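Local coordinates for protein multiheme cytochrome cf (Carboxydothermus ferrireducens DSM 11255, PDB 6QVM) that probably reduces extracellular Fe(III), passing electrons through eleven c-type hemes to insoluble acceptors while anchored in the S-layer, at residues A[152-157]-A[170-175]; A[541-546]-A[659-664]; A[556-561]-A[590-595]. All coordinates share one frame; numbering follows the deposited sequence.

Followed from the N terminus, the chain first closes interaction 1, a short local loop of 12 residues that ties segment 152-157 to helix 165-176. Interaction 2 comes far later and has a much wider span, joining the loop before helix 549-553 to the start of helix 661-672. Interaction 3 is nested inside that span and sets another loop against edge strand 589-593. Interactions 2 and 3 are neighbours, with nearest atoms about 7 Å apart, and share a heme: M544 of 541-546 coordinates its iron and C595 of 590-595 is thioether-linked to it. Interaction 1 lies across the molecule, its centre about 93 Å from that of interaction 2.

Interaction 1 (A[152-157]-A[170-175])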
loop_
_atom_site.group_PDB
_atom_site.type_symbol
_atom_site.label_atom_id
_atom_site.label_comp_id
_atom_site.label_asym_id
_atom_site.label_seq_id
_atom_site.Cartn_x
_atom_site.Cartn_y
_atom_site.Cartn_z
ATOM N N ASN A 152 5.169 -55.967 28.575
ATOM C CA ASN A 152 4.411 -56.174 29.804
ATOM C C ASN A 152 3.318 -55.123 29.969
ATOM O O ASN A 152 2.254 -55.419 30.524
ATOM C CB ASN A 152 5.354 -56.168 31.004
ATOM C CG ASN A 152 6.622 -56.966 30.749
ATOM O OD1 ASN A 152 6.668 -58.172 30.990
ATOM N ND2 ASN A 152 7.656 -56.296 30.254
ATOM N N ASP A 153 3.561 -53.895 29.503
ATOM C CA ASP A 153 2.496 -52.898 29.464
ATOM C C ASP A 153 1.390 -53.325 28.507
ATOM O O ASP A 153 0.201 -53.261 28.844
ATOM C CB ASP A 153 3.059 -51.534 29.060
ATOM C CG ASP A 153 3.839 -50.869 30.174
ATOM O OD1 ASP A 153 3.362 -50.887 31.327
ATOM O OD2 ASP A 153 4.930 -50.329 29.897
ATOM N N LEU A 154 1.768 -53.770 27.304
ATOM C CA LEU A 154 0.784 -54.219 26.323
ATOM C C LEU A 154 -0.105 -55.322 26.886
ATOM O O LEU A 154 -1.318 -55.334 26.650
ATOM C CB LEU A 154 1.490 -54.718 25.061
ATOM C CG LEU A 154 2.002 -53.708 24.031
ATOM C CD1 LEU A 154 2.784 -54.428 22.940
ATOM C CD2 LEU A 154 0.864 -52.906 23.416
ATOM N N LYS A 155 0.481 -56.249 27.644
ATOM C CA LYS A 155 -0.242 -57.441 28.065
ATOM C C LYS A 155 -1.262 -57.171 29.163
ATOM O O LYS A 155 -2.019 -58.082 29.517
ATOM C CB LYS A 155 0.750 -58.507 28.522
ATOM C CG LYS A 155 1.205 -59.402 27.376
ATOM C CD LYS A 155 2.544 -60.053 27.641
ATOM C CE LYS A 155 2.990 -60.855 26.429
ATOM N NZ LYS A 155 4.471 -60.892 26.315
ATOM N N LYS A 156 -1.311 -55.947 29.695
ATOM C CA LYS A 156 -2.324 -55.564 30.673
ATOM C C LYS A 156 -3.688 -55.500 30.004
ATOM O O LYS A 156 -4.705 -55.295 30.675
ATOM C CB LYS A 156 -1.982 -54.207 31.307
ATOM C CG LYS A 156 -0.931 -54.253 32.409
ATOM C CD LYS A 156 -1.541 -54.654 33.738
ATOM N N TYR A 157 -3.728 -55.696 28.689
ATOM C CA TYR A 157 -4.929 -55.479 27.892
ATOM C C TYR A 157 -5.218 -56.721 27.067
ATOM O O TYR A 157 -4.361 -57.183 26.308
ATOM C CB TYR A 157 -4.769 -54.248 27.005
ATOM C CG TYR A 157 -4.674 -52.983 27.821
ATOM C CD1 TYR A 157 -5.820 -52.334 28.251
ATOM C CD2 TYR A 157 -3.443 -52.447 28.179
ATOM C CE1 TYR A 157 -5.751 -51.173 29.000
ATOM C CE2 TYR A 157 -3.360 -51.286 28.934
ATOM C CZ TYR A 157 -4.518 -50.650 29.341
ATOM O OH TYR A 157 -4.435 -49.493 30.091
ATOM N N ALA A 170 0.801 -47.105 20.692
ATOM C CA ALA A 170 0.166 -45.792 20.779
ATOM C C ALA A 170 -1.163 -45.874 21.515
ATOM O O ALA A 170 -1.493 -45.001 22.327
ATOM C CB ALA A 170 -0.038 -45.209 19.383
ATOM N N LEU A 171 -1.936 -46.927 21.249
ATOM C CA LEU A 171 -3.240 -47.064 21.889
ATOM C C LEU A 171 -3.113 -47.232 23.399
ATOM O O LEU A 171 -3.999 -46.804 24.144
ATOM C CB LEU A 171 -3.994 -48.241 21.273
ATOM C CG LEU A 171 -5.462 -48.482 21.634
ATOM C CD1 LEU A 171 -6.284 -47.216 21.470
ATOM C CD2 LEU A 171 -6.019 -49.591 20.756
ATOM N N VAL A 172 -2.025 -47.848 23.862
ATOM C CA VAL A 172 -1.824 -48.021 25.296
ATOM C C VAL A 172 -1.292 -46.734 25.920
ATOM O O VAL A 172 -1.691 -46.352 27.028
ATOM C CB VAL A 172 -0.898 -49.221 25.559
ATOM C CG1 VAL A 172 -0.701 -49.425 27.046
ATOM C CG2 VAL A 172 -1.458 -50.461 24.898
ATOM N N TRP A 173 -0.365 -46.063 25.232
ATOM C CA TRP A 173 0.097 -44.749 25.677
ATOM C C TRP A 173 -1.075 -43.791 25.854
ATOM O O TRP A 173 -1.175 -43.081 26.861
ATOM C CB TRP A 173 1.109 -44.173 24.678
ATOM C CG TRP A 173 1.269 -42.683 24.772
ATOM C CD1 TRP A 173 1.945 -41.990 25.736
ATOM C CD2 TRP A 173 0.742 -41.703 23.867
ATOM N NE1 TRP A 173 1.870 -40.641 25.488
ATOM C CE2 TRP A 173 1.140 -40.439 24.345
ATOM C CE3 TRP A 173 -0.029 -41.772 22.700
ATOM C CZ2 TRP A 173 0.797 -39.255 23.697
ATOM C CZ3 TRP A 173 -0.365 -40.595 22.056
ATOM C CH2 TRP A 173 0.046 -39.355 22.556
ATOM N N ALA A 174 -1.992 -43.786 24.886
ATOM C CA ALA A 174 -3.129 -42.875 24.943
ATOM C C ALA A 174 -4.052 -43.186 26.117
ATOM O O ALA A 174 -4.721 -42.283 26.629
ATOM C CB ALA A 174 -3.905 -42.924 23.630
ATOM N N VAL A 175 -4.106 -44.443 26.550
ATOM C CA VAL A 175 -4.955 -44.827 27.673
ATOM C C VAL A 175 -4.256 -44.578 29.005
ATOM O O VAL A 175 -4.889 -44.165 29.980
ATOM C CB VAL A 175 -5.398 -46.294 27.519
ATOM C CG1 VAL A 175 -6.047 -46.797 28.796
ATOM C CG2 VAL A 175 -6.365 -46.426 26.352
#
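A small apolar helix-to-turn interface, built by L154 and Y157 against V172 and V175, fastens the end of a short helix to the longer helix 165-176 and illustrates how one branched residue can serve two partners at once. V172 is the branched residue, and its two methyls divide the work. CG1 stands anti to the backbone N (chi1 -179°) and meets the ring of Y157, with V172 CG1 3.8 Å from Y157 CE2. CG2, on the other branch, comes up against L154, where V172 CG2 lies 3.7 Å from L154 CD2 and the two side chains cross at about a right angle. One turn further along the helix, V175 and Y157 reach toward each other, with Y157 OH 3.4 Å from V175 CG1. The phenol therefore spans V172 and V175, three positions apart on the same side of the helix, crossing V172 obliquely and meeting V175 tip to tip.

The backbone explains why L154 and Y157 can act together. A type I beta turn runs from L154 to Y157, closed by a bond of 3.2 Å from Y157 N to L154 O. That carbonyl oxygen also lies in the plane of the Y157 ring, at its edge. No hydrogen bond links the two segments, so the contact rests on van der Waals packing alone. Elsewhere, Y157 leans on A182 and L191, which border the short strands 183-185 and 188-190, while L171 and W173, on other sides of helix 165-176, pack on helix 129-139.

Remote from the hemes, this pairing of a turn with a helix beside two short strands is consistent with an SLH-type S-layer-binding domain.

Interaction 2 (A[541-546]-A[659-664]); sequences YNPMGS and HNTALT. With HEC (heme c), chain N; NGA (2-acetamido-2-deoxy-beta-D-galactopyranose), chain C.
N542 and N660 lay their amides one upon the other, the planes only 8° apart and the two side chains sliding past each other in opposite directions. Followed outward, N542 starts with CB, 3.8 Å from N660 ND2, then CG, above the CG of N660. At the tip, OD1 turns back and accepts from M544 N at 2.8 Å, an Asx turn, and from a water that takes the N-H of T661. ND2 approaches H659 O and donates to F523 O. N660 is also engaged at both ends. Its OD1 accepts from L663 N in an N-cap bond nearly straight at the hydrogen (173°), though the donor stands above the plane of the amide carbonyl, and its ND2 donates to V522 O.

Beside the amides, P543 CG packs 3.8 Å from A662 CB, and M544 CE reaches T661 CG2 at 3.6 Å. H659 NE2 binds the iron of one heme, with H553 as the second axial ligand, while M544 SD and H599 bind the iron of another. Y541, whose side chain leaves the backbone away from 659-664, is O-glycosylated, its OH joined covalently to C1 of an N-acetylgalactosamine.

Side-chain amide hydrogen bonds and one water thus tie together the backbone next to both ligands and are likely to steady the loop carrying M544, while H659 is held by D653 and S655, the carboxylate probably making its imidazole more electron-rich.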
loop_
_atom_site.group_PDB
_atom_site.type_symbol
_atom_site.label_atom_id
_atom_site.label_comp_id
_atom_site.label_asym_id
_atom_site.label_seq_id
_atom_site.Cartn_x
_atom_site.Cartn_y
_atom_site.Cartn_z
ATOM N N TYR A 541 -1.218 22.480 -33.156
ATOM C CA TYR A 541 -0.266 21.464 -32.728
ATOM C C TYR A 541 0.939 22.111 -32.049
ATOM O O TYR A 541 1.489 23.104 -32.535
ATOM C CB TYR A 541 0.167 20.606 -33.920
ATOM C CG TYR A 541 -0.937 19.730 -34.507
ATOM C CD1 TYR A 541 -1.275 18.512 -33.925
ATOM C CD2 TYR A 541 -1.627 20.117 -35.650
ATOM C CE1 TYR A 541 -2.281 17.712 -34.463
ATOM C CE2 TYR A 541 -2.635 19.323 -36.194
ATOM C CZ TYR A 541 -2.960 18.121 -35.597
ATOM O OH TYR A 541 -3.962 17.329 -36.138
ATOM N N ASN A 542 1.330 21.541 -30.913
ATOM C CA ASN A 542 2.356 22.114 -30.046
ATOM C C ASN A 542 3.748 21.745 -30.555
ATOM O O ASN A 542 4.075 20.556 -30.622
ATOM C CB ASN A 542 2.145 21.597 -28.623
ATOM C CG ASN A 542 3.129 22.172 -27.608
ATOM O OD1 ASN A 542 4.198 22.683 -27.949
ATOM N ND2 ASN A 542 2.760 22.069 -26.337
ATOM N N PRO A 543 4.596 22.719 -30.905
ATOM C CA PRO A 543 5.937 22.380 -31.414
ATOM C C PRO A 543 6.780 21.577 -30.435
ATOM O O PRO A 543 7.674 20.843 -30.869
ATOM C CB PRO A 543 6.563 23.754 -31.698
ATOM C CG PRO A 543 5.397 24.661 -31.889
ATOM C CD PRO A 543 4.350 24.169 -30.930
ATOM N N MET A 544 6.530 21.699 -29.132
ATOM C CA MET A 544 7.198 20.876 -28.132
ATOM C C MET A 544 6.272 19.796 -27.587
ATOM O O MET A 544 6.472 19.318 -26.467
ATOM C CB MET A 544 7.751 21.748 -27.002
ATOM C CG MET A 544 9.030 22.476 -27.386
ATOM S SD MET A 544 9.709 23.547 -26.113
ATOM C CE MET A 544 9.006 25.121 -26.584
ATOM N N GLY A 545 5.276 19.387 -28.375
ATOM C CA GLY A 545 4.267 18.430 -27.945
ATOM C C GLY A 545 4.762 17.007 -27.778
ATOM O O GLY A 545 4.032 16.182 -27.219
ATOM N N SER A 546 5.964 16.691 -28.260
ATOM C CA SER A 546 6.563 15.399 -27.954
ATOM C C SER A 546 7.047 15.318 -26.514
ATOM O O SER A 546 7.446 14.235 -26.071
ATOM C CB SER A 546 7.724 15.103 -28.907
ATOM O OG SER A 546 7.250 14.787 -30.206
ATOM N N HIS A 659 4.325 26.215 -22.759
ATOM C CA HIS A 659 3.397 25.101 -22.920
ATOM C C HIS A 659 2.894 24.939 -24.351
ATOM O O HIS A 659 2.366 23.872 -24.684
ATOM C CB HIS A 659 2.205 25.271 -21.967
ATOM C CG HIS A 659 2.546 25.028 -20.526
ATOM N ND1 HIS A 659 1.679 25.312 -19.494
ATOM C CD2 HIS A 659 3.667 24.534 -19.948
ATOM C CE1 HIS A 659 2.248 24.998 -18.342
ATOM N NE2 HIS A 659 3.455 24.522 -18.589
ATOM N N ASN A 660 3.022 25.969 -25.191
ATOM C CA ASN A 660 2.660 25.894 -26.602
ATOM C C ASN A 660 3.095 27.175 -27.300
ATOM O O ASN A 660 2.327 28.140 -27.362
ATOM C CB ASN A 660 1.155 25.672 -26.791
ATOM C CG ASN A 660 0.813 25.172 -28.189
ATOM O OD1 ASN A 660 1.559 25.395 -29.145
ATOM N ND2 ASN A 660 -0.314 24.489 -28.312
ATOM N N THR A 661 4.324 27.188 -27.831
ATOM C CA THR A 661 4.873 28.419 -28.397
ATOM C C THR A 661 4.026 28.920 -29.562
ATOM O O THR A 661 3.852 30.132 -29.737
ATOM C CB THR A 661 6.320 28.207 -28.842
ATOM O OG1 THR A 661 6.385 27.061 -29.704
ATOM C CG2 THR A 661 7.224 28.011 -27.640
ATOM N N ALA A 662 3.474 28.002 -30.356
ATOM C CA ALA A 662 2.730 28.395 -31.550
ATOM C C ALA A 662 1.329 28.890 -31.209
ATOM O O ALA A 662 0.857 29.875 -31.788
ATOM C CB ALA A 662 2.661 27.228 -32.532
ATOM N N LEU A 663 0.650 28.225 -30.273
ATOM C CA LEU A 663 -0.622 28.758 -29.797
ATOM C C LEU A 663 -0.427 30.100 -29.105
ATOM O O LEU A 663 -1.322 30.949 -29.138
ATOM C CB LEU A 663 -1.302 27.766 -28.850
ATOM C CG LEU A 663 -2.686 28.182 -28.340
ATOM C CD1 LEU A 663 -3.612 28.428 -29.517
ATOM C CD2 LEU A 663 -3.268 27.136 -27.404
ATOM N N THR A 664 0.745 30.320 -28.508
ATOM C CA THR A 664 0.988 31.551 -27.761
ATOM C C THR A 664 1.100 32.755 -28.689
ATOM O O THR A 664 0.510 33.808 -28.426
ATOM C CB THR A 664 2.249 31.400 -26.913
ATOM O OG1 THR A 664 1.962 30.569 -25.781
ATOM C CG2 THR A 664 2.749 32.759 -26.441
HETATM FE FE HEC N . 4.430 23.423 -17.350
HETATM C CHA HEC N . 4.649 26.362 -15.635
HETATM C CHB HEC N . 1.555 22.618 -15.533
HETATM C CHC HEC N . 3.939 20.696 -19.300
HETATM C CHD HEC N . 7.501 23.980 -18.867
HETATM N NA HEC N . 3.315 24.294 -15.869
HETATM C C1A HEC N . 3.604 25.520 -15.302
HETATM C C2A HEC N . 2.603 25.782 -14.285
HETATM C C3A HEC N . 1.756 24.753 -14.251
HETATM C C4A HEC N . 2.183 23.801 -15.246
HETATM C CMA HEC N . 0.547 24.615 -13.304
HETATM C CAA HEC N . 2.541 27.037 -13.397
HETATM C CBA HEC N . 3.575 26.823 -12.311
HETATM C CGA HEC N . 3.926 28.142 -11.693
HETATM O O1A HEC N . 5.140 28.456 -11.611
HETATM O O2A HEC N . 2.992 28.878 -11.284
HETATM N NB HEC N . 3.018 21.919 -17.383
HETATM C C1B HEC N . 1.868 21.832 -16.617
HETATM C C2B HEC N . 1.044 20.770 -17.156
HETATM C C3B HEC N . 1.708 20.223 -18.197
HETATM C C4B HEC N . 2.963 20.943 -18.357
HETATM C CMB HEC N . -0.319 20.344 -16.559
HETATM C CAB HEC N . 1.242 19.048 -19.093
HETATM C CBB HEC N . -0.055 19.405 -19.856
HETATM N NC HEC N . 5.539 22.508 -18.779
HETATM C C1C HEC N . 5.125 21.383 -19.470
HETATM C C2C HEC N . 6.151 21.039 -20.436
HETATM C C3C HEC N . 7.128 21.964 -20.355
HETATM C C4C HEC N . 6.765 22.893 -19.294
HETATM C CMC HEC N . 6.049 19.870 -21.443
HETATM C CAC HEC N . 8.440 22.033 -21.185
HETATM C CBC HEC N . 8.145 22.256 -22.685
HETATM N ND HEC N . 5.863 24.938 -17.266
HETATM C C1D HEC N . 7.054 24.952 -17.992
HETATM C C2D HEC N . 7.759 26.171 -17.682
HETATM C C3D HEC N . 6.881 26.920 -16.669
HETATM C C4D HEC N . 5.715 26.080 -16.475
HETATM C CMD HEC N . 9.121 26.620 -18.244
HETATM C CAD HEC N . 7.198 28.288 -16.025
HETATM C CBD HEC N . 7.307 28.094 -14.515
HETATM C CGD HEC N . 8.597 28.679 -13.998
HETATM O O1D HEC N . 9.308 27.970 -13.235
HETATM O O2D HEC N . 8.919 29.848 -14.349
HETATM C C1 NGA C . -4.855 16.692 -36.971
HETATM C C2 NGA C . -5.384 15.341 -37.478
HETATM C C3 NGA C . -6.358 15.436 -38.662
HETATM C C4 NGA C . -7.298 16.627 -38.511
HETATM C C5 NGA C . -6.525 17.877 -38.116
HETATM C C6 NGA C . -7.437 19.087 -37.981
HETATM C C7 NGA C . -3.569 13.811 -36.979
HETATM C C8 NGA C . -2.882 12.585 -37.497
HETATM N N2 NGA C . -4.253 14.526 -37.868
HETATM O O3 NGA C . -7.123 14.243 -38.818
HETATM O O4 NGA C . -8.265 16.351 -37.524
HETATM O O5 NGA C . -5.887 17.651 -36.883
HETATM O O6 NGA C . -6.858 19.995 -37.067
HETATM O O7 NGA C . -3.488 14.111 -35.791
HETATM O O HOH W 1 5.789 24.876 -26.914
#

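Interaction 3 (A[556-561]-A[590-595]). With HEC (heme c), chain L.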
loop_
_atom_site.group_PDB
_atom_site.type_symbol
_atom_site.label_atom_id
_atom_site.label_comp_id
_atom_site.label_asym_id
_atom_site.label_seq_id
_atom_site.Cartn_x
_atom_site.Cartn_y
_atom_site.Cartn_z
ATOM N N ASN A 556 14.263 13.437 -14.090
ATOM C CA ASN A 556 14.883 12.402 -13.262
ATOM C C ASN A 556 13.998 12.000 -12.082
ATOM O O ASN A 556 14.495 11.572 -11.039
ATOM C CB ASN A 556 16.263 12.854 -12.773
ATOM C CG ASN A 556 17.220 13.118 -13.917
ATOM O OD1 ASN A 556 17.359 12.301 -14.827
ATOM N ND2 ASN A 556 17.880 14.269 -13.880
ATOM N N GLY A 557 12.682 12.158 -12.222
ATOM C CA GLY A 557 11.765 11.798 -11.159
ATOM C C GLY A 557 11.654 12.799 -10.031
ATOM O O GLY A 557 10.991 12.505 -9.029
ATOM N N TYR A 558 12.271 13.971 -10.156
ATOM C CA TYR A 558 12.191 14.963 -9.092
ATOM C C TYR A 558 10.765 15.482 -8.939
ATOM O O TYR A 558 10.078 15.757 -9.926
ATOM C CB TYR A 558 13.144 16.124 -9.369
ATOM C CG TYR A 558 14.556 15.879 -8.895
ATOM C CD1 TYR A 558 14.835 15.736 -7.544
ATOM C CD2 TYR A 558 15.609 15.798 -9.792
ATOM C CE1 TYR A 558 16.121 15.519 -7.102
ATOM C CE2 TYR A 558 16.900 15.562 -9.361
ATOM C CZ TYR A 558 17.152 15.433 -8.013
ATOM O OH TYR A 558 18.437 15.214 -7.573
ATOM N N HIS A 559 10.326 15.614 -7.686
ATOM C CA HIS A 559 8.996 16.110 -7.355
ATOM C C HIS A 559 9.007 17.574 -6.925
ATOM O O HIS A 559 8.117 18.004 -6.185
ATOM C CB HIS A 559 8.363 15.258 -6.255
ATOM C CG HIS A 559 7.978 13.883 -6.700
ATOM N ND1 HIS A 559 8.874 13.005 -7.273
ATOM C CD2 HIS A 559 6.793 13.228 -6.648
ATOM C CE1 HIS A 559 8.256 11.873 -7.564
ATOM N NE2 HIS A 559 6.992 11.981 -7.191
ATOM N N TYR A 560 10.008 18.348 -7.352
ATOM C CA TYR A 560 9.990 19.774 -7.051
ATOM C C TYR A 560 9.014 20.527 -7.942
ATOM O O TYR A 560 8.484 21.564 -7.531
ATOM C CB TYR A 560 11.390 20.371 -7.195
ATOM C CG TYR A 560 12.367 19.920 -6.129
ATOM C CD1 TYR A 560 12.362 20.497 -4.868
ATOM C CD2 TYR A 560 13.289 18.912 -6.383
ATOM C CE1 TYR A 560 13.245 20.089 -3.886
ATOM C CE2 TYR A 560 14.178 18.495 -5.405
ATOM C CZ TYR A 560 14.155 19.094 -4.161
ATOM O OH TYR A 560 15.033 18.692 -3.184
ATOM N N PHE A 561 8.779 20.023 -9.157
ATOM C CA PHE A 561 7.838 20.593 -10.121
ATOM C C PHE A 561 8.259 21.974 -10.617
ATOM O O PHE A 561 7.619 22.531 -11.512
ATOM C CB PHE A 561 6.424 20.646 -9.535
ATOM C CG PHE A 561 5.821 19.293 -9.285
ATOM C CD1 PHE A 561 5.202 18.596 -10.308
ATOM C CD2 PHE A 561 5.876 18.717 -8.028
ATOM C CE1 PHE A 561 4.650 17.350 -10.083
ATOM C CE2 PHE A 561 5.324 17.470 -7.794
ATOM C CZ PHE A 561 4.711 16.785 -8.824
ATOM N N ALA A 590 19.573 19.903 -4.795
ATOM C CA ALA A 590 19.058 19.251 -5.987
ATOM C C ALA A 590 19.268 20.167 -7.182
ATOM O O ALA A 590 19.087 21.385 -7.080
ATOM C CB ALA A 590 17.573 18.910 -5.836
ATOM N N SER A 591 19.639 19.576 -8.314
ATOM C CA SER A 591 19.970 20.342 -9.504
ATOM C C SER A 591 19.608 19.523 -10.731
ATOM O O SER A 591 19.989 18.353 -10.823
ATOM C CB SER A 591 21.458 20.689 -9.513
ATOM O OG SER A 591 21.672 21.965 -10.079
ATOM N N TYR A 592 18.872 20.129 -11.662
ATOM C CA TYR A 592 18.531 19.425 -12.887
ATOM C C TYR A 592 18.323 20.401 -14.037
ATOM O O TYR A 592 18.137 21.605 -13.843
ATOM C CB TYR A 592 17.288 18.545 -12.706
ATOM C CG TYR A 592 16.076 19.229 -12.097
ATOM C CD1 TYR A 592 15.183 19.952 -12.881
ATOM C CD2 TYR A 592 15.799 19.111 -10.743
ATOM C CE1 TYR A 592 14.060 20.557 -12.324
ATOM C CE2 TYR A 592 14.691 19.715 -10.178
ATOM C CZ TYR A 592 13.824 20.436 -10.971
ATOM O OH TYR A 592 12.719 21.036 -10.414
ATOM N N ASN A 593 18.349 19.845 -15.247
ATOM C CA ASN A 593 18.069 20.566 -16.483
ATOM C C ASN A 593 16.737 20.064 -17.030
ATOM O O ASN A 593 16.596 18.871 -17.323
ATOM C CB ASN A 593 19.200 20.354 -17.494
ATOM C CG ASN A 593 19.044 21.199 -18.757
ATOM O OD1 ASN A 593 17.937 21.422 -19.248
ATOM N ND2 ASN A 593 20.172 21.654 -19.299
ATOM N N SER A 594 15.767 20.971 -17.176
ATOM C CA SER A 594 14.428 20.582 -17.598
ATOM C C SER A 594 14.278 20.469 -19.113
ATOM O O SER A 594 13.176 20.158 -19.579
ATOM C CB SER A 594 13.382 21.575 -17.069
ATOM O OG SER A 594 13.203 21.443 -15.669
ATOM N N CYS A 595 15.346 20.696 -19.887
ATOM C CA CYS A 595 15.208 20.890 -21.322
ATOM C C CYS A 595 16.193 20.097 -22.171
ATOM O O CYS A 595 15.970 19.984 -23.386
ATOM C CB CYS A 595 15.365 22.377 -21.673
ATOM S SG CYS A 595 14.456 23.483 -20.584
HETATM FE FE HEC L . 5.629 10.428 -7.162
HETATM C CHA HEC L . 7.640 9.281 -9.689
HETATM C CHB HEC L . 7.266 8.410 -4.944
HETATM C CHC HEC L . 3.911 11.923 -4.563
HETATM C CHD HEC L . 3.425 11.821 -9.393
HETATM N NA HEC L . 7.146 9.069 -7.293
HETATM C C1A HEC L . 7.862 8.759 -8.431
HETATM C C2A HEC L . 8.890 7.804 -8.064
HETATM C C3A HEC L . 8.783 7.563 -6.752
HETATM C C4A HEC L . 7.687 8.355 -6.247
HETATM C CMA HEC L . 9.674 6.607 -5.939
HETATM C CAA HEC L . 9.938 7.207 -9.029
HETATM C CBA HEC L . 10.989 8.303 -9.233
HETATM C CGA HEC L . 12.021 7.874 -10.238
HETATM O O1A HEC L . 13.180 7.653 -9.804
HETATM O O2A HEC L . 11.699 7.756 -11.451
HETATM N NB HEC L . 5.572 10.201 -5.144
HETATM C C1B HEC L . 6.411 9.366 -4.426
HETATM C C2B HEC L . 6.243 9.672 -3.024
HETATM C C3B HEC L . 5.300 10.628 -2.907
HETATM C C4B HEC L . 4.873 10.989 -4.248
HETATM C CMB HEC L . 6.974 8.943 -1.884
HETATM C CAB HEC L . 4.772 11.292 -1.605
HETATM C CBB HEC L . 5.895 12.001 -0.798
HETATM N NC HEC L . 3.925 11.576 -7.004
HETATM C C1C HEC L . 3.462 12.177 -5.844
HETATM C C2C HEC L . 2.406 13.112 -6.184
HETATM C C3C HEC L . 2.316 13.151 -7.534
HETATM C C4C HEC L . 3.240 12.148 -8.061
HETATM C CMC HEC L . 1.694 14.030 -5.159
HETATM C CAC HEC L . 1.333 13.982 -8.412
HETATM C CBC HEC L . 1.456 15.510 -8.198
HETATM N ND HEC L . 5.546 10.531 -9.218
HETATM C C1D HEC L . 4.530 11.176 -9.921
HETATM C C2D HEC L . 4.804 11.041 -11.328
HETATM C C3D HEC L . 6.114 10.254 -11.423
HETATM C C4D HEC L . 6.514 9.988 -10.063
HETATM C CMD HEC L . 3.952 11.586 -12.488
HETATM C CAD HEC L . 6.853 9.862 -12.715
HETATM C CBD HEC L . 8.030 10.828 -12.845
HETATM C CGD HEC L . 8.727 10.649 -14.170
HETATM O O1D HEC L . 9.971 10.851 -14.212
HETATM O O2D HEC L . 8.046 10.303 -15.174
HETATM O O HOH W 2 10.915 18.545 -10.316
HETATM O O HOH W 3 20.664 16.887 -8.272
#
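The CB of A590 is the bump of this contact, and the rings of Y558 and Y560 form the hollow it fills. On one flank A590 CB comes within 3.4 Å of Y560 CE2. On the other it lies 3.9 Å from Y558 CE1, the same atom that sits at the edge of the Y560 ring, so the hollow is closed where the two phenols meet. Two residues along the strand, Y592 supplies a larger bump. Its CG stands between the backbone N and the carbonyl carbon (chi1 51°), and from there the ring runs beside Y558. The planes are only 25° apart but slid apart, so overlap is slight. The touch is concentrated at Y558 CD2 and Y592 CD2, 3.5 Å from each other. The tip of Y592 continues to Y560, where Y592 OH lies 3.5 Å from Y560 CB; the hydroxyl itself is hydrogen-bonded to K562 O and receives a water that also accepts from F561 N. A second water joins Y558 OH to S591 N. An alanine at Y558 would probably open a gap beside A590 and Y592 and leave this second water without its phenol partner.

Strand 589-593 is an edge of a four-stranded antiparallel sheet, while the opposing loop holds H559, axial with H477 to a heme iron, and F561, whose O accepts from ND1 of H553, an axial ligand of a neighbouring heme. C595, thioether-linked to a further heme, begins a CXXCH motif, and such close interleaving of ligand loops and heme-attachment motifs is typical of multiheme c-type cytochromes.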